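Local structure of autotransporter adhesin/invasin TibA (Escherichia coli, 4Q1Q) at residues A[34-39]-A[53-58]; A[42-47]-A[61-66]; A[93-98]-A[112-117]; A[100-105]-A[119-124]. The protein mediates bacterial adhesion to and invasion of human intestinal epithelial cells, promotes cell aggregation and enhances biofilm formation, this piece being the glycosylated beta-helical part of its passenger domain. All blocks are in the same frame, centred on the assembly; numbering follows the deposited sequence.

Contact 1 of 4, residues A[34-39]-A[53-58]. With 289 (D-glycero-alpha-D-manno-heptopyranose), chain B.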
# COMPACT_ATOMS: atom_id res chain seq x y z
N ALA A 34 -13.78 12.82 -21.50
CA ALA A 34 -12.52 12.75 -22.22
C ALA A 34 -12.10 11.29 -22.29
O ALA A 34 -12.17 10.59 -21.29
CB ALA A 34 -11.47 13.60 -21.53
N LYS A 35 -11.73 10.83 -23.48
CA LYS A 35 -11.37 9.43 -23.68
C LYS A 35 -10.08 9.33 -24.48
O LYS A 35 -9.81 10.15 -25.36
CB LYS A 35 -12.53 8.67 -24.35
CG LYS A 35 -13.83 8.76 -23.56
CD LYS A 35 -15.03 8.18 -24.29
CE LYS A 35 -14.96 6.67 -24.42
NZ LYS A 35 -14.91 5.96 -23.12
N ASN A 36 -9.29 8.32 -24.14
CA ASN A 36 -7.99 8.05 -24.76
C ASN A 36 -7.14 9.31 -24.94
O ASN A 36 -6.46 9.46 -25.95
CB ASN A 36 -8.15 7.36 -26.11
CG ASN A 36 -8.08 5.84 -26.04
OD1 ASN A 36 -7.44 5.26 -25.15
ND2 ASN A 36 -8.71 5.19 -27.01
N THR A 37 -7.20 10.23 -23.97
CA THR A 37 -6.31 11.38 -23.98
C THR A 37 -4.87 10.96 -23.70
O THR A 37 -4.63 10.03 -22.92
CB THR A 37 -6.72 12.41 -22.92
OG1 THR A 37 -8.13 12.62 -22.95
CG2 THR A 37 -5.99 13.72 -23.16
N THR A 38 -3.93 11.62 -24.35
CA THR A 38 -2.51 11.38 -24.09
C THR A 38 -1.95 12.70 -23.58
O THR A 38 -1.97 13.68 -24.32
CB THR A 38 -1.76 10.92 -25.35
OG1 THR A 38 -2.38 9.74 -25.88
CG2 THR A 38 -0.30 10.61 -25.04
N ILE A 39 -1.48 12.72 -22.33
CA ILE A 39 -0.93 13.92 -21.69
C ILE A 39 0.60 13.88 -21.71
O ILE A 39 1.22 13.05 -21.04
CB ILE A 39 -1.38 14.14 -20.23
CG1 ILE A 39 -2.90 14.06 -20.08
CG2 ILE A 39 -0.89 15.50 -19.75
CD1 ILE A 39 -3.41 13.88 -18.66
N ALA A 53 -12.79 11.57 -16.85
CA ALA A 53 -11.73 11.18 -17.78
C ALA A 53 -11.64 9.66 -17.81
O ALA A 53 -11.83 8.99 -16.80
CB ALA A 53 -10.38 11.77 -17.39
N THR A 54 -11.34 9.13 -18.99
CA THR A 54 -11.28 7.70 -19.20
C THR A 54 -10.10 7.41 -20.10
O THR A 54 -9.82 8.17 -21.02
CB THR A 54 -12.60 7.21 -19.82
OG1 THR A 54 -13.69 7.89 -19.19
CG2 THR A 54 -12.76 5.70 -19.62
N SER A 55 -9.35 6.36 -19.79
CA SER A 55 -8.28 5.85 -20.63
C SER A 55 -7.19 6.88 -20.93
O SER A 55 -6.56 6.86 -21.99
CB SER A 55 -8.85 5.33 -21.96
OG SER A 55 -9.90 4.39 -21.79
N THR A 56 -6.99 7.80 -19.99
CA THR A 56 -5.97 8.82 -20.17
C THR A 56 -4.60 8.20 -20.01
O THR A 56 -4.40 7.45 -19.06
CB THR A 56 -6.13 9.92 -19.12
OG1 THR A 56 -7.49 10.38 -19.12
CG2 THR A 56 -5.21 11.07 -19.44
N THR A 57 -3.72 8.49 -20.96
CA THR A 57 -2.31 8.10 -20.89
C THR A 57 -1.48 9.30 -20.43
O THR A 57 -1.58 10.38 -21.00
CB THR A 57 -1.83 7.53 -22.24
OG1 THR A 57 -2.11 6.12 -22.32
CG2 THR A 57 -0.34 7.74 -22.45
N ILE A 58 -0.67 9.12 -19.39
CA ILE A 58 0.09 10.23 -18.80
C ILE A 58 1.59 9.96 -18.94
O ILE A 58 2.11 9.01 -18.34
CB ILE A 58 -0.21 10.44 -17.30
CG1 ILE A 58 -1.72 10.46 -17.05
CG2 ILE A 58 0.41 11.75 -16.82
CD1 ILE A 58 -2.12 10.60 -15.59
O7 289 B . -5.08 1.69 -25.42
C7 289 B . -5.84 2.17 -24.30
C6 289 B . -7.31 2.38 -24.66
O6 289 B . -7.76 1.34 -25.54
C5 289 B . -8.23 2.44 -23.44
O5 289 B . -9.35 3.26 -23.76
C1 289 B . -10.23 3.47 -22.65
C2 289 B . -10.89 2.20 -22.14
O2 289 B . -11.91 1.71 -23.02
C3 289 B . -9.81 1.15 -21.90
O3 289 B . -10.44 -0.13 -21.74
C4 289 B . -8.76 1.07 -23.01
O4 289 B . -7.67 0.28 -22.52
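Ile-39 meets Thr-56 and Ile-58 where two successive coils of a right-handed parallel beta-helix, the usual fold of autotransporter passenger domains, lie one on the other. Every residue of 34-39 stands beside the one nineteen positions later in 53-58, Ile-39 with Ile-58. From CG1 the Ile-39 chain runs on extended (chi2 164°), which carries CD1 across to the next coil. There it touches Thr-56 CG2 at 3.4 Å, tighter than usual for two methyl groups, and lies 4.1 Å from Ile-58 CG1. The isoleucines point the same way into the interior, where Gln-45 and Gln-64 of the neighbouring face pack on Ile-39 and Thr-56, and Gln-64 also on Ile-58.

Thr-57 serves the contact with both its backbone and its side chain. Its N donates to Thr-37 O at 2.7 Å, and its O accepts from Ile-39 N in an almost straight bond of the same length. On the face that carries Thr-38, the two threonines lie side by side, Thr-57 CG2 being 3.9 Å from Thr-38 CG2.

Thr-54 is held less regularly. Its N reaches Ala-34 O at 2.8 Å through a bent bond (137° at the hydrogen), and the bond its O receives from Asn-36 N is weak. The irregularity falls at the corner of the coil, where Asn-36 and Ser-55 both have positive phi. Thr-54 OG1 is hydrogen-bonded to a heptose of its own pocket. A second heptose is attached at the corner itself, through a covalent bond of 1.3 Å from Ser-55 OG to sugar C1.

Contact 2 of 4, residues A[42-47]-A[61-66]. With 289 (D-glycero-alpha-D-manno-heptopyranose), chain I; 289 (D-glycero-alpha-D-manno-heptopyranose), chain E; 289 (D-glycero-alpha-D-manno-heptopyranose), chain G.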
# COMPACT_ATOMS: atom_id res chain seq x y z
N GLY A 42 4.38 19.19 -20.10
CA GLY A 42 3.75 20.50 -20.04
C GLY A 42 2.24 20.45 -20.11
O GLY A 42 1.55 21.44 -19.81
N GLY A 43 1.70 19.28 -20.45
CA GLY A 43 0.26 19.04 -20.45
C GLY A 43 -0.41 18.90 -19.09
O GLY A 43 0.03 18.09 -18.26
N LYS A 44 -1.48 19.67 -18.88
CA LYS A 44 -2.32 19.59 -17.69
C LYS A 44 -3.77 19.23 -18.01
O LYS A 44 -4.45 19.97 -18.73
CB LYS A 44 -2.28 20.93 -16.96
CG LYS A 44 -0.88 21.49 -16.70
CD LYS A 44 -0.74 22.07 -15.30
CE LYS A 44 0.70 21.98 -14.79
NZ LYS A 44 0.78 21.66 -13.34
N GLN A 45 -4.26 18.10 -17.50
CA GLN A 45 -5.69 17.80 -17.50
C GLN A 45 -6.32 18.03 -16.12
O GLN A 45 -5.89 17.45 -15.12
CB GLN A 45 -5.96 16.34 -17.90
CG GLN A 45 -7.43 16.05 -18.18
CD GLN A 45 -7.72 14.57 -18.38
OE1 GLN A 45 -7.64 13.78 -17.44
NE2 GLN A 45 -8.12 14.19 -19.59
N TYR A 46 -7.36 18.86 -16.07
CA TYR A 46 -8.04 19.13 -14.82
C TYR A 46 -9.44 18.53 -14.91
O TYR A 46 -10.24 18.96 -15.73
CB TYR A 46 -8.18 20.62 -14.54
CG TYR A 46 -6.89 21.39 -14.43
CD1 TYR A 46 -6.14 21.65 -15.57
CD2 TYR A 46 -6.43 21.88 -13.21
CE1 TYR A 46 -4.96 22.37 -15.50
CE2 TYR A 46 -5.25 22.61 -13.14
CZ TYR A 46 -4.52 22.85 -14.29
OH TYR A 46 -3.34 23.55 -14.31
N VAL A 47 -9.71 17.54 -14.06
CA VAL A 47 -11.00 16.87 -14.02
C VAL A 47 -11.80 17.39 -12.84
O VAL A 47 -11.56 16.97 -11.71
CB VAL A 47 -10.88 15.34 -13.92
CG1 VAL A 47 -12.25 14.71 -14.11
CG2 VAL A 47 -9.90 14.77 -14.93
N GLY A 61 6.47 14.39 -17.57
CA GLY A 61 6.17 15.81 -17.40
C GLY A 61 4.72 16.17 -17.67
O GLY A 61 4.39 17.35 -17.64
N GLY A 62 3.86 15.19 -17.95
CA GLY A 62 2.41 15.40 -17.90
C GLY A 62 1.72 15.15 -16.56
O GLY A 62 2.06 14.20 -15.85
N VAL A 63 0.73 15.97 -16.22
CA VAL A 63 -0.09 15.83 -15.02
C VAL A 63 -1.61 15.77 -15.24
O VAL A 63 -2.16 16.63 -15.94
CB VAL A 63 0.20 16.98 -14.04
CG1 VAL A 63 -0.25 18.32 -14.62
CG2 VAL A 63 -0.48 16.75 -12.70
N GLN A 64 -2.28 14.77 -14.66
CA GLN A 64 -3.75 14.69 -14.52
C GLN A 64 -4.20 15.06 -13.10
O GLN A 64 -3.88 14.35 -12.15
CB GLN A 64 -4.28 13.28 -14.82
CG GLN A 64 -5.80 13.09 -14.73
CD GLN A 64 -6.25 11.66 -14.98
OE1 GLN A 64 -5.83 10.72 -14.30
NE2 GLN A 64 -7.11 11.47 -15.98
N HIS A 65 -4.93 16.16 -12.96
CA HIS A 65 -5.50 16.59 -11.70
C HIS A 65 -6.94 16.12 -11.57
O HIS A 65 -7.78 16.48 -12.41
CB HIS A 65 -5.50 18.12 -11.59
CG HIS A 65 -4.14 18.73 -11.63
ND1 HIS A 65 -3.54 19.27 -10.51
CD2 HIS A 65 -3.26 18.89 -12.65
CE1 HIS A 65 -2.34 19.71 -10.83
NE2 HIS A 65 -2.14 19.48 -12.12
N VAL A 66 -7.22 15.34 -10.53
CA VAL A 66 -8.59 14.92 -10.22
C VAL A 66 -9.13 15.64 -9.00
O VAL A 66 -8.81 15.30 -7.86
CB VAL A 66 -8.71 13.42 -9.95
CG1 VAL A 66 -10.18 13.04 -9.84
CG2 VAL A 66 -8.00 12.62 -11.04
O7 289 I . -6.34 21.33 -1.71
C7 289 I . -5.62 20.33 -2.44
C6 289 I . -5.71 20.68 -3.92
O6 289 I . -5.17 21.99 -4.11
C5 289 I . -5.06 19.56 -4.73
O5 289 I . -6.07 19.33 -5.71
C1 289 I . -5.72 18.30 -6.64
C2 289 I . -4.51 18.71 -7.48
O2 289 I . -4.79 19.90 -8.23
C3 289 I . -3.35 18.86 -6.51
O3 289 I . -2.24 19.33 -7.27
C4 289 I . -3.69 19.81 -5.37
O4 289 I . -2.64 19.61 -4.41
O7 289 E . 8.38 23.33 -22.74
C7 289 E . 7.37 22.44 -23.22
C6 289 E . 7.72 20.97 -22.99
O6 289 E . 9.02 20.72 -23.52
C5 289 E . 7.62 20.48 -21.54
O5 289 E . 8.61 19.45 -21.36
C1 289 E . 8.34 18.69 -20.17
C2 289 E . 8.58 19.59 -18.96
O2 289 E . 9.94 20.02 -18.91
C3 289 E . 7.65 20.80 -19.04
O3 289 E . 7.94 21.71 -17.97
C4 289 E . 7.76 21.49 -20.40
O4 289 E . 6.76 22.51 -20.45
O7 289 G . -12.96 23.15 -6.05
C7 289 G . -12.04 22.13 -6.48
C6 289 G . -10.75 22.82 -6.90
O6 289 G . -10.19 23.49 -5.77
C5 289 G . -9.73 21.84 -7.47
O5 289 G . -10.10 21.58 -8.82
C1 289 G . -9.18 20.69 -9.44
C2 289 G . -7.83 21.38 -9.60
O2 289 G . -7.92 22.65 -10.25
C3 289 G . -7.30 21.53 -8.18
O3 289 G . -5.98 22.09 -8.24
C4 289 G . -8.30 22.39 -7.42
O4 289 G . -7.90 22.42 -6.06
O HOH W 1 2.26 19.13 -17.18
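Tyr-46 and His-65 share nearly the same first torsion, chi1 -60° and -62°, each with CG anti to the carbonyl carbon, which puts both rings on the same side; equivalent turns about chi2 leave their planes almost parallel. They form an offset stack, planes 9° apart and centroids 4.8 Å apart, with His-65 CD2 lying over one face of the tyrosine, toward its rim. The row continues on both sides, since Tyr-46 stacks with His-27 and His-65 meets His-84 edge-to-face. In its ring plane, His-65 ND1 shares a hydrogen bond of 2.7 Å with O2 of a heptose. Lys-44 lays its bent chain over Val-63, whose CG1 occupies the crowded position between backbone N and carbonyl carbon and comes within 3.7 Å of Lys-44 NZ.

Gln-45 and Gln-64 turn to the inside of the beta-helix, CG anti to the backbone N, extended and side by side. Gln-64 NE2 donates to Gln-45 OE1 at 2.8 Å, with the acceptor oxygen close to the plane of the Gln-64 amide. Gln-64 OE1 is used in turn by Ser-75 and Gln-83, prolonging the amide chain. At the corner Gly-42 N donates to Gly-61 O, and a water bridges Gly-61 O to Gly-43 O.

The two faces differ in chemistry: inside, buried amides hydrogen-bond from coil to coil; outside, the rings use their faces on each other and leave edges and a ring nitrogen to heptose.

Contact 3 of 4, residues A[93-98]-A[112-117]. With 289 (D-glycero-alpha-D-manno-heptopyranose), chain C; 289 (D-glycero-alpha-D-manno-heptopyranose), chain V.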
# COMPACT_ATOMS: atom_id res chain seq x y z
N ASN A 93 -9.07 2.03 -11.13
CA ASN A 93 -8.32 1.13 -11.98
C ASN A 93 -7.16 1.82 -12.72
O ASN A 93 -6.84 1.49 -13.87
CB ASN A 93 -9.29 0.36 -12.90
CG ASN A 93 -10.16 -0.63 -12.13
OD1 ASN A 93 -9.89 -0.95 -10.98
ND2 ASN A 93 -11.21 -1.13 -12.78
N THR A 94 -6.50 2.74 -12.02
CA THR A 94 -5.31 3.40 -12.53
C THR A 94 -4.17 2.39 -12.67
O THR A 94 -4.08 1.46 -11.87
CB THR A 94 -4.84 4.52 -11.58
OG1 THR A 94 -5.92 5.42 -11.28
CG2 THR A 94 -3.65 5.29 -12.19
N THR A 95 -3.33 2.56 -13.69
CA THR A 95 -2.13 1.74 -13.92
C THR A 95 -0.87 2.61 -13.88
O THR A 95 -0.75 3.58 -14.62
CB THR A 95 -2.11 1.00 -15.28
OG1 THR A 95 -3.30 0.21 -15.46
CG2 THR A 95 -0.92 0.06 -15.36
N VAL A 96 0.09 2.25 -13.05
CA VAL A 96 1.25 3.10 -12.81
C VAL A 96 2.46 2.31 -13.28
O VAL A 96 2.73 1.23 -12.76
CB VAL A 96 1.42 3.48 -11.33
CG1 VAL A 96 2.40 4.63 -11.15
CG2 VAL A 96 0.09 3.85 -10.69
N ASN A 97 3.18 2.83 -14.26
CA ASN A 97 4.34 2.10 -14.76
C ASN A 97 5.63 2.76 -14.28
O ASN A 97 5.59 3.80 -13.62
CB ASN A 97 4.35 2.01 -16.29
CG ASN A 97 3.13 1.30 -16.84
OD1 ASN A 97 2.87 0.14 -16.53
ND2 ASN A 97 2.35 2.00 -17.66
N ASN A 98 6.74 2.15 -14.66
CA ASN A 98 8.07 2.66 -14.40
C ASN A 98 8.16 4.17 -14.42
O ASN A 98 7.86 4.82 -15.43
CB ASN A 98 9.06 2.08 -15.41
CG ASN A 98 10.50 2.35 -15.02
OD1 ASN A 98 10.88 2.14 -13.86
ND2 ASN A 98 11.30 2.81 -15.97
N GLY A 112 -8.50 0.20 -6.76
CA GLY A 112 -8.09 -0.79 -7.76
C GLY A 112 -6.80 -0.48 -8.50
O GLY A 112 -6.56 -1.01 -9.58
N THR A 113 -5.94 0.35 -7.93
CA THR A 113 -4.75 0.82 -8.65
C THR A 113 -3.81 -0.35 -8.90
O THR A 113 -3.62 -1.16 -7.99
CB THR A 113 -3.99 1.89 -7.84
OG1 THR A 113 -4.93 2.93 -7.52
CG2 THR A 113 -2.78 2.42 -8.62
N ILE A 114 -3.29 -0.45 -10.12
CA ILE A 114 -2.28 -1.46 -10.43
C ILE A 114 -0.91 -0.78 -10.51
O ILE A 114 -0.69 0.04 -11.41
CB ILE A 114 -2.52 -2.20 -11.76
CG1 ILE A 114 -3.66 -3.21 -11.65
CG2 ILE A 114 -1.30 -3.00 -12.18
CD1 ILE A 114 -5.05 -2.60 -11.69
N ILE A 115 0.00 -1.11 -9.61
CA ILE A 115 1.34 -0.48 -9.63
C ILE A 115 2.35 -1.43 -10.25
O ILE A 115 2.59 -2.51 -9.72
CB ILE A 115 1.83 -0.03 -8.24
CG1 ILE A 115 0.68 0.62 -7.47
CG2 ILE A 115 3.01 0.93 -8.36
CD1 ILE A 115 0.94 0.76 -5.99
N ASN A 116 2.92 -1.04 -11.38
CA ASN A 116 3.88 -1.90 -12.08
C ASN A 116 5.33 -1.57 -11.79
O ASN A 116 5.63 -0.61 -11.08
CB ASN A 116 3.63 -1.86 -13.60
CG ASN A 116 2.33 -2.54 -13.97
OD1 ASN A 116 2.02 -3.63 -13.49
ND2 ASN A 116 1.53 -1.86 -14.79
N SER A 117 6.23 -2.36 -12.36
CA SER A 117 7.66 -2.25 -12.09
C SER A 117 8.12 -0.80 -12.11
O SER A 117 7.91 -0.05 -13.06
CB SER A 117 8.46 -3.14 -13.05
OG SER A 117 9.67 -3.58 -12.45
O7 289 C . 9.91 -1.62 -17.77
C7 289 C . 9.85 -1.79 -16.35
C6 289 C . 11.25 -1.64 -15.77
O6 289 C . 11.72 -0.32 -16.02
C5 289 C . 11.26 -1.86 -14.26
O5 289 C . 11.16 -3.26 -13.98
C1 289 C . 10.97 -3.46 -12.58
C2 289 C . 12.34 -3.17 -11.97
O2 289 C . 13.35 -3.94 -12.63
C3 289 C . 12.58 -1.68 -12.13
O3 289 C . 13.85 -1.29 -11.59
C4 289 C . 12.51 -1.29 -13.60
O4 289 C . 12.51 0.14 -13.65
O7 289 V . 15.55 10.40 -15.30
C7 289 V . 14.78 9.39 -15.96
C6 289 V . 13.30 9.64 -15.72
O6 289 V . 12.89 10.81 -16.43
C5 289 V . 12.46 8.46 -16.18
O5 289 V . 12.41 8.43 -17.60
C1 289 V . 11.54 7.41 -18.09
C2 289 V . 12.07 6.04 -17.68
O2 289 V . 13.34 5.82 -18.31
C3 289 V . 12.24 5.96 -16.17
O3 289 V . 12.91 4.75 -15.82
C4 289 V . 13.04 7.15 -15.66
O4 289 V . 13.03 7.15 -14.23
O HOH W 2 -6.89 3.64 -9.21
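Asn-116 reaches Asn-97 with its amide and Val-96 with its backbone, joining adjacent coils of the parallel beta-helix at the end of a short strand. Its ND2 donates to Asn-97 OD1 at 3.0 Å. The two amide planes are nearly parallel, 9° apart, but not coplanar, and the donor lies 28° from the carbonyl plane. The same ND2 also comes within 3.2 Å of Thr-95 CG2. In the backbone Asn-116 N donates to Val-96 O at 2.7 Å.

The next shell fixes this pair. Asn-97 ND2 is bonded to Asn-78 OD1 of the coil before, so the asparagines pass hydrogen bonds along the outside of the solenoid. On the inner side the Val-96 and Thr-113 side chains cross, CG2 to CG2 at 3.8 Å, and Val-96 CB lies 4.2 Å from Ile-115 CG2. Thr-113 OG1 is held by Gln-102 and by a water that also accepts from Thr-94 N, a polar link beside these apolar contacts.

Beyond the strand the chain carries sugar. Ser-117 is O-linked through OG to heptose C1, and that sugar turns back over the coil before, to Asn-98. Asn-98 also makes a weak bond through ND2 to O3 of another heptose, but its firmer hold is on the first sugar: O4 of the heptose on Ser-117 donates to Asn-98 OD1 at 2.6 Å.

Contact 4 of 4, residues A[100-105]-A[119-124]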
# COMPACT_ATOMS: atom_id res chain seq x y z
N GLY A 100 6.26 6.31 -13.06
CA GLY A 100 4.98 6.99 -12.87
C GLY A 100 4.61 7.11 -11.41
O GLY A 100 4.97 6.28 -10.58
N ARG A 101 3.88 8.16 -11.07
CA ARG A 101 3.43 8.32 -9.70
C ARG A 101 1.95 8.66 -9.64
O ARG A 101 1.53 9.65 -10.23
CB ARG A 101 4.20 9.44 -9.00
CG ARG A 101 3.91 9.51 -7.51
CD ARG A 101 4.67 10.65 -6.84
NE ARG A 101 6.07 10.30 -6.65
CZ ARG A 101 6.95 11.07 -6.02
NH1 ARG A 101 6.58 12.23 -5.52
NH2 ARG A 101 8.21 10.67 -5.88
N GLN A 102 1.20 7.87 -8.89
CA GLN A 102 -0.10 8.32 -8.42
C GLN A 102 0.02 8.82 -6.98
O GLN A 102 0.53 8.10 -6.14
CB GLN A 102 -1.10 7.17 -8.46
CG GLN A 102 -2.47 7.52 -7.89
CD GLN A 102 -3.40 6.33 -7.82
OE1 GLN A 102 -3.15 5.35 -7.11
NE2 GLN A 102 -4.48 6.39 -8.58
N THR A 103 -0.49 10.02 -6.70
CA THR A 103 -0.48 10.57 -5.36
C THR A 103 -1.92 10.84 -5.00
O THR A 103 -2.63 11.50 -5.76
CB THR A 103 0.31 11.88 -5.26
OG1 THR A 103 1.67 11.63 -5.63
CG2 THR A 103 0.25 12.45 -3.84
N VAL A 104 -2.33 10.33 -3.83
CA VAL A 104 -3.66 10.57 -3.30
C VAL A 104 -3.57 11.43 -2.05
O VAL A 104 -3.10 11.01 -0.98
CB VAL A 104 -4.35 9.24 -2.92
CG1 VAL A 104 -5.80 9.49 -2.54
CG2 VAL A 104 -4.18 8.23 -4.06
N PHE A 105 -4.07 12.65 -2.23
CA PHE A 105 -3.94 13.69 -1.23
C PHE A 105 -5.12 13.61 -0.28
O PHE A 105 -5.98 12.73 -0.35
CB PHE A 105 -3.92 15.06 -1.90
CG PHE A 105 -2.67 15.35 -2.67
CD1 PHE A 105 -1.56 15.91 -2.05
CD2 PHE A 105 -2.63 15.14 -4.04
CE1 PHE A 105 -0.42 16.22 -2.77
CE2 PHE A 105 -1.49 15.45 -4.77
CZ PHE A 105 -0.39 15.98 -4.14
N GLY A 119 6.95 1.64 -10.47
CA GLY A 119 5.87 2.60 -10.29
C GLY A 119 5.65 2.87 -8.82
O GLY A 119 5.95 2.03 -7.98
N ASP A 120 5.13 4.05 -8.50
CA ASP A 120 4.92 4.45 -7.12
C ASP A 120 3.52 5.02 -6.88
O ASP A 120 3.00 5.78 -7.70
CB ASP A 120 5.95 5.51 -6.72
CG ASP A 120 7.33 4.94 -6.47
OD1 ASP A 120 7.45 3.75 -6.10
OD2 ASP A 120 8.32 5.68 -6.65
N GLN A 121 2.92 4.62 -5.77
CA GLN A 121 1.68 5.21 -5.31
C GLN A 121 1.98 5.78 -3.93
O GLN A 121 2.37 5.03 -3.04
CB GLN A 121 0.58 4.15 -5.18
CG GLN A 121 -0.71 4.72 -4.63
CD GLN A 121 -1.72 3.62 -4.38
OE1 GLN A 121 -1.43 2.64 -3.68
NE2 GLN A 121 -2.91 3.78 -4.95
N TYR A 122 1.73 7.07 -3.76
CA TYR A 122 1.81 7.74 -2.47
C TYR A 122 0.41 8.03 -1.92
O TYR A 122 -0.42 8.66 -2.58
CB TYR A 122 2.55 9.06 -2.65
CG TYR A 122 4.06 8.97 -2.71
CD1 TYR A 122 4.70 8.69 -3.91
CD2 TYR A 122 4.84 9.21 -1.59
CE1 TYR A 122 6.08 8.65 -3.99
CE2 TYR A 122 6.22 9.13 -1.66
CZ TYR A 122 6.84 8.85 -2.86
OH TYR A 122 8.21 8.82 -2.97
N VAL A 123 0.13 7.58 -0.70
CA VAL A 123 -1.17 7.84 -0.12
C VAL A 123 -0.89 8.62 1.16
O VAL A 123 -0.44 8.05 2.16
CB VAL A 123 -1.91 6.55 0.21
CG1 VAL A 123 -3.27 6.88 0.80
CG2 VAL A 123 -2.04 5.63 -0.99
N ILE A 124 -1.15 9.91 1.13
CA ILE A 124 -0.71 10.79 2.20
C ILE A 124 -1.80 11.69 2.75
O ILE A 124 -2.91 11.76 2.23
CB ILE A 124 0.48 11.65 1.73
CG1 ILE A 124 0.06 12.56 0.58
CG2 ILE A 124 1.64 10.74 1.37
CD1 ILE A 124 1.20 13.06 -0.29
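Gly-100 to Phe-105 runs parallel to Gly-119 to Ile-124 in the beta-helix, the axes of strands 101-104 and 120-124 lying 4.7 Å apart at 10°, with five backbone hydrogen bonds between the segments, the first given by Asp-120 N and the last by Ile-124 N.

On the outer face Arg-101 crosses Tyr-122. Arg-101 has CG anti to the backbone N and bends at chi3 (-77°), which brings the guanidinium up to Tyr-122, with CE1 over one face of the group and 3.1 Å from Arg-101 NE. The planes are 51° apart, so the groups are not stacked flat. Tyr-122 stacks instead with Phe-141, and Asp-120 makes its salt bridge to Arg-139.

Inside, Gln-121 NE2 donates to Gln-102 OE1 at 2.7 Å, the amides nearly coplanar. The chain of amides runs on both ways, to Gln-83 and to Gln-140.

Toward the end of the strands Ile-124, which lines two heptose pockets, sends its side chain back to the earlier coil. Its CG1 sits between backbone N and carbonyl carbon, and Ile-124 CD1 thereby touches Thr-103 CG2 at 3.7 Å and Phe-105 CE1 at 4.3 Å.

In the fold
All four contacts join residues nineteen positions apart, one coil to the next, yet they sample two faces of the solenoid. Contacts 1 and 3 lie on one run of short strands with corners, are partly buried and carry sugar-linked serines; contacts 2 and 4 lie on longer strands of the second run and are mostly buried. Within each pair of coils the faces meet in the interior: Ala-53 of contact 1 packs on the glutamines of contact 2, while Ile-115 of contact 3 packs on Gln-121 of contact 4. The outer chemistry differs: aligned threonine methyls in contact 1, stacked rings in contact 2, asparagines in contact 3, and arginine against tyrosine in contact 4.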